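Local coordinates for protein beta-L-arabinobiosidase (Bacteroides thetaiotaomicron, PDB 5MQR) that is a multidomain glycoside hydrolase of a gut bacterium, probably acting on plant pectin as a beta-L-arabinobiosidase, with possible exo-alpha-sialidase activity, at residues W83-P95 and T105-P119. Sequence-based numbering, arbitrary orientation.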
# COMPACT_ATOMS: atom_id res chain seq x y z
N TRP A 83 27.16 13.40 -0.58
CA TRP A 83 27.74 14.59 -1.16
C TRP A 83 28.38 14.26 -2.48
O TRP A 83 29.13 13.30 -2.56
CB TRP A 83 28.81 15.11 -0.20
CG TRP A 83 29.44 16.37 -0.59
CD1 TRP A 83 28.87 17.61 -0.56
CD2 TRP A 83 30.78 16.56 -1.05
NE1 TRP A 83 29.77 18.56 -0.98
CE2 TRP A 83 30.96 17.94 -1.28
CE3 TRP A 83 31.85 15.70 -1.29
CZ2 TRP A 83 32.17 18.48 -1.74
CZ3 TRP A 83 33.06 16.23 -1.74
CH2 TRP A 83 33.21 17.61 -1.97
N ASN A 84 28.14 15.08 -3.48
CA ASN A 84 28.68 14.87 -4.82
C ASN A 84 28.47 13.47 -5.39
O ASN A 84 29.42 12.85 -5.89
CB ASN A 84 30.15 15.26 -4.87
CG ASN A 84 30.35 16.56 -5.55
OD1 ASN A 84 30.69 16.60 -6.75
ND2 ASN A 84 30.03 17.64 -4.85
N GLY A 85 27.24 12.98 -5.25
CA GLY A 85 26.87 11.66 -5.70
C GLY A 85 27.44 10.50 -4.90
O GLY A 85 27.38 9.38 -5.35
N GLN A 86 27.97 10.74 -3.70
CA GLN A 86 28.59 9.67 -2.90
C GLN A 86 28.20 9.71 -1.44
O GLN A 86 28.08 10.79 -0.88
CB GLN A 86 30.13 9.73 -2.98
CG GLN A 86 30.66 9.32 -4.35
CD GLN A 86 32.16 9.44 -4.51
OE1 GLN A 86 32.63 9.80 -5.58
NE2 GLN A 86 32.93 9.14 -3.46
N PHE A 87 28.07 8.52 -0.83
CA PHE A 87 27.94 8.39 0.60
C PHE A 87 29.29 8.60 1.25
O PHE A 87 30.30 8.16 0.72
CB PHE A 87 27.45 7.01 1.01
CG PHE A 87 26.05 6.70 0.55
CD1 PHE A 87 25.83 6.06 -0.66
CD2 PHE A 87 24.97 6.99 1.37
CE1 PHE A 87 24.55 5.73 -1.07
CE2 PHE A 87 23.69 6.67 0.98
CZ PHE A 87 23.47 6.05 -0.23
N TYR A 88 29.30 9.27 2.40
CA TYR A 88 30.44 9.38 3.28
C TYR A 88 30.03 8.83 4.64
O TYR A 88 29.01 9.26 5.23
CB TYR A 88 30.91 10.83 3.36
CG TYR A 88 31.52 11.29 2.07
CD1 TYR A 88 30.73 11.76 1.04
CD2 TYR A 88 32.89 11.20 1.85
CE1 TYR A 88 31.29 12.14 -0.17
CE2 TYR A 88 33.46 11.59 0.64
CZ TYR A 88 32.65 12.05 -0.37
OH TYR A 88 33.18 12.45 -1.58
N TYR A 89 30.84 7.89 5.13
CA TYR A 89 30.57 7.06 6.30
C TYR A 89 31.78 7.23 7.21
O TYR A 89 32.91 6.87 6.84
CB TYR A 89 30.39 5.62 5.86
CG TYR A 89 29.89 4.64 6.90
CD1 TYR A 89 30.70 4.25 7.95
CD2 TYR A 89 28.62 4.07 6.80
CE1 TYR A 89 30.26 3.35 8.90
CE2 TYR A 89 28.17 3.15 7.73
CZ TYR A 89 28.99 2.79 8.78
OH TYR A 89 28.57 1.91 9.74
N GLN A 90 31.55 7.81 8.39
CA GLN A 90 32.59 8.09 9.38
C GLN A 90 32.33 7.16 10.56
O GLN A 90 31.18 6.92 10.89
CB GLN A 90 32.46 9.54 9.85
CG GLN A 90 33.66 10.06 10.60
CD GLN A 90 33.34 11.20 11.58
OE1 GLN A 90 32.56 11.02 12.50
NE2 GLN A 90 33.99 12.34 11.40
N TYR A 91 33.39 6.63 11.17
CA TYR A 91 33.26 5.87 12.40
C TYR A 91 34.52 5.98 13.24
O TYR A 91 35.57 6.38 12.75
CB TYR A 91 32.87 4.40 12.12
CG TYR A 91 33.92 3.49 11.55
CD1 TYR A 91 34.09 3.37 10.17
CD2 TYR A 91 34.74 2.73 12.38
CE1 TYR A 91 35.05 2.52 9.62
CE2 TYR A 91 35.72 1.89 11.85
CZ TYR A 91 35.88 1.80 10.49
OH TYR A 91 36.83 0.95 9.98
N LEU A 92 34.41 5.65 14.52
CA LEU A 92 35.55 5.69 15.38
C LEU A 92 35.96 4.33 15.88
O LEU A 92 35.18 3.41 15.89
CB LEU A 92 35.37 6.66 16.53
CG LEU A 92 34.31 6.44 17.56
CD1 LEU A 92 34.81 5.61 18.75
CD2 LEU A 92 33.84 7.84 18.01
N ALA A 93 37.22 4.24 16.25
CA ALA A 93 37.82 2.96 16.52
C ALA A 93 38.94 3.08 17.54
O ALA A 93 39.68 4.06 17.57
CB ALA A 93 38.34 2.33 15.22
N ASP A 94 39.03 2.04 18.36
CA ASP A 94 40.17 1.79 19.23
C ASP A 94 40.60 0.33 18.93
O ASP A 94 39.80 -0.48 18.39
CB ASP A 94 39.78 1.90 20.70
CG ASP A 94 39.40 3.36 21.15
OD1 ASP A 94 38.72 4.11 20.43
OD2 ASP A 94 39.76 3.72 22.29
N PRO A 95 41.85 -0.03 19.27
CA PRO A 95 42.29 -1.39 18.98
C PRO A 95 41.44 -2.50 19.59
O PRO A 95 41.29 -3.54 18.96
CB PRO A 95 43.72 -1.43 19.52
CG PRO A 95 44.19 -0.04 19.25
CD PRO A 95 43.00 0.82 19.63
N THR A 105 39.50 8.24 14.07
CA THR A 105 38.28 8.28 13.28
C THR A 105 38.59 7.92 11.82
O THR A 105 39.54 8.43 11.24
CB THR A 105 37.66 9.69 13.37
OG1 THR A 105 37.34 9.95 14.74
CG2 THR A 105 36.37 9.83 12.47
N PHE A 106 37.78 7.01 11.27
CA PHE A 106 37.91 6.49 9.91
C PHE A 106 36.86 7.10 8.99
O PHE A 106 35.78 7.50 9.45
CB PHE A 106 37.68 4.98 9.89
CG PHE A 106 38.85 4.16 10.36
CD1 PHE A 106 40.01 4.08 9.60
CD2 PHE A 106 38.75 3.38 11.50
CE1 PHE A 106 41.08 3.26 10.01
CE2 PHE A 106 39.78 2.56 11.91
CZ PHE A 106 40.96 2.50 11.16
N LEU A 107 37.18 7.17 7.70
CA LEU A 107 36.24 7.58 6.65
C LEU A 107 36.24 6.60 5.47
O LEU A 107 37.32 6.15 5.03
CB LEU A 107 36.59 8.95 6.10
CG LEU A 107 35.63 9.59 5.09
CD1 LEU A 107 34.37 10.07 5.79
CD2 LEU A 107 36.32 10.73 4.36
N MSE A 108 35.05 6.34 4.94
CA MSE A 108 34.83 5.49 3.78
C MSE A 108 33.79 6.13 2.90
O MSE A 108 32.88 6.80 3.38
CB MSE A 108 34.14 4.20 4.18
CG MSE A 108 34.95 3.31 5.07
SE MSE A 108 33.75 1.98 5.84
CE MSE A 108 33.91 0.65 4.41
N THR A 109 33.87 5.84 1.61
CA THR A 109 32.96 6.41 0.63
C THR A 109 32.44 5.37 -0.37
O THR A 109 33.04 4.32 -0.54
CB THR A 109 33.59 7.66 -0.03
OG1 THR A 109 32.58 8.35 -0.76
CG2 THR A 109 34.74 7.31 -0.95
N SER A 110 31.28 5.66 -0.98
CA SER A 110 30.62 4.77 -1.96
C SER A 110 29.76 5.56 -2.95
O SER A 110 29.04 6.47 -2.54
CB SER A 110 29.76 3.75 -1.20
OG SER A 110 29.11 2.82 -2.05
N LYS A 111 29.81 5.21 -4.23
CA LYS A 111 28.87 5.76 -5.22
C LYS A 111 27.44 5.23 -5.03
O LYS A 111 26.48 5.98 -5.17
CB LYS A 111 29.33 5.47 -6.65
CG LYS A 111 30.63 6.18 -7.03
CD LYS A 111 31.45 5.43 -8.10
CE LYS A 111 32.91 5.20 -7.67
NZ LYS A 111 33.81 4.89 -8.83
N ASP A 112 27.30 3.95 -4.68
CA ASP A 112 25.99 3.26 -4.68
C ASP A 112 25.45 2.82 -3.31
O ASP A 112 24.29 2.43 -3.21
CB ASP A 112 26.00 2.06 -5.65
CG ASP A 112 27.04 0.98 -5.28
OD1 ASP A 112 27.72 1.03 -4.23
OD2 ASP A 112 27.19 0.04 -6.07
N GLY A 113 26.27 2.91 -2.27
CA GLY A 113 25.92 2.40 -0.94
C GLY A 113 26.24 0.92 -0.68
O GLY A 113 26.12 0.47 0.46
N TYR A 114 26.66 0.19 -1.72
CA TYR A 114 26.95 -1.26 -1.63
C TYR A 114 28.44 -1.61 -1.65
O TYR A 114 28.89 -2.51 -0.93
CB TYR A 114 26.24 -2.02 -2.76
CG TYR A 114 24.73 -2.01 -2.63
CD1 TYR A 114 23.99 -0.92 -3.07
CD2 TYR A 114 24.06 -3.07 -2.03
CE1 TYR A 114 22.60 -0.90 -2.91
CE2 TYR A 114 22.68 -3.06 -1.88
CZ TYR A 114 21.96 -1.97 -2.32
OH TYR A 114 20.59 -1.97 -2.20
N GLN A 115 29.18 -0.91 -2.51
CA GLN A 115 30.63 -1.08 -2.71
C GLN A 115 31.33 0.17 -2.19
O GLN A 115 31.11 1.28 -2.69
CB GLN A 115 30.91 -1.25 -4.21
CG GLN A 115 32.37 -1.39 -4.59
CD GLN A 115 32.62 -1.28 -6.10
OE1 GLN A 115 31.88 -0.61 -6.84
NE2 GLN A 115 33.68 -1.91 -6.56
N TRP A 116 32.22 -0.02 -1.23
CA TRP A 116 32.86 1.06 -0.51
C TRP A 116 34.39 1.02 -0.66
O TRP A 116 34.99 -0.04 -0.80
CB TRP A 116 32.51 0.95 0.98
CG TRP A 116 31.07 1.11 1.26
CD1 TRP A 116 30.09 0.19 1.07
CD2 TRP A 116 30.44 2.28 1.77
NE1 TRP A 116 28.87 0.71 1.43
CE2 TRP A 116 29.06 2.00 1.87
CE3 TRP A 116 30.90 3.54 2.16
CZ2 TRP A 116 28.14 2.93 2.32
CZ3 TRP A 116 29.99 4.46 2.63
CH2 TRP A 116 28.62 4.15 2.71
N THR A 117 35.02 2.19 -0.58
CA THR A 117 36.46 2.28 -0.44
C THR A 117 36.87 1.77 0.95
O THR A 117 36.03 1.65 1.87
CB THR A 117 36.94 3.73 -0.57
OG1 THR A 117 36.28 4.53 0.42
CG2 THR A 117 36.62 4.29 -1.97
N ASN A 118 38.16 1.50 1.10
CA ASN A 118 38.71 1.13 2.39
C ASN A 118 38.65 2.28 3.41
O ASN A 118 38.78 3.44 3.03
CB ASN A 118 40.15 0.61 2.24
CG ASN A 118 40.22 -0.70 1.45
OD1 ASN A 118 39.30 -1.53 1.48
ND2 ASN A 118 41.30 -0.88 0.74
N PRO A 119 38.44 1.96 4.71
CA PRO A 119 38.53 2.99 5.75
C PRO A 119 39.86 3.67 5.65
O PRO A 119 40.88 3.01 5.50
CB PRO A 119 38.45 2.20 7.07
CG PRO A 119 37.81 0.92 6.71
CD PRO A 119 38.05 0.65 5.24
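Strands 86-94 and 105-110 pair antiparallel, Phe87, Tyr89 and Tyr91 exchanging two backbone hydrogen bonds each with Ser110, Met108 and Phe106, respectively, as the two middle strands of a four-stranded propeller blade. The loop after the second strand, where Ser110, Asp112, Gly113 and Trp116 recall a shortened sialidase Asp-box, folds back to lay Trp116 against Phe87 and Tyr89. Tyr89 CB sits 3.5 Å from Trp116 CZ3, and the Tyr89 ring turns its edge to the indole face, the planes at 78°. Selenomethionine Met108 sets SE at an oblique approach to the Tyr89 ring and at the edge of the Tyr91 ring, 4.0 Å from Tyr91 CE1. With CG between the backbone N and the carbonyl carbon (chi1 73°), the Tyr91 ring swings across to Phe106, whose CB lies over its face, 3.8 Å from the ring centroid; at the ring's far end, Tyr91 OH touches Pro119 CG at 3.4 Å. Replacing Tyr91 by an alanine would probably open a gap between Phe106, Met108 and Pro119 and leave the Phe106 ring less restrained on that side. On the other face of the sheet, where Tyr88 and Leu107 meet Phe155 of strand 148-157, Thr109 OG1 lies over the Tyr88 ring. Thr109 OG1 donates to Phe87 O at 2.7 Å, approaching from the side opposite Ser110 N, and accepts from Gln86 NE2 at 2.8 Å, in the amide plane.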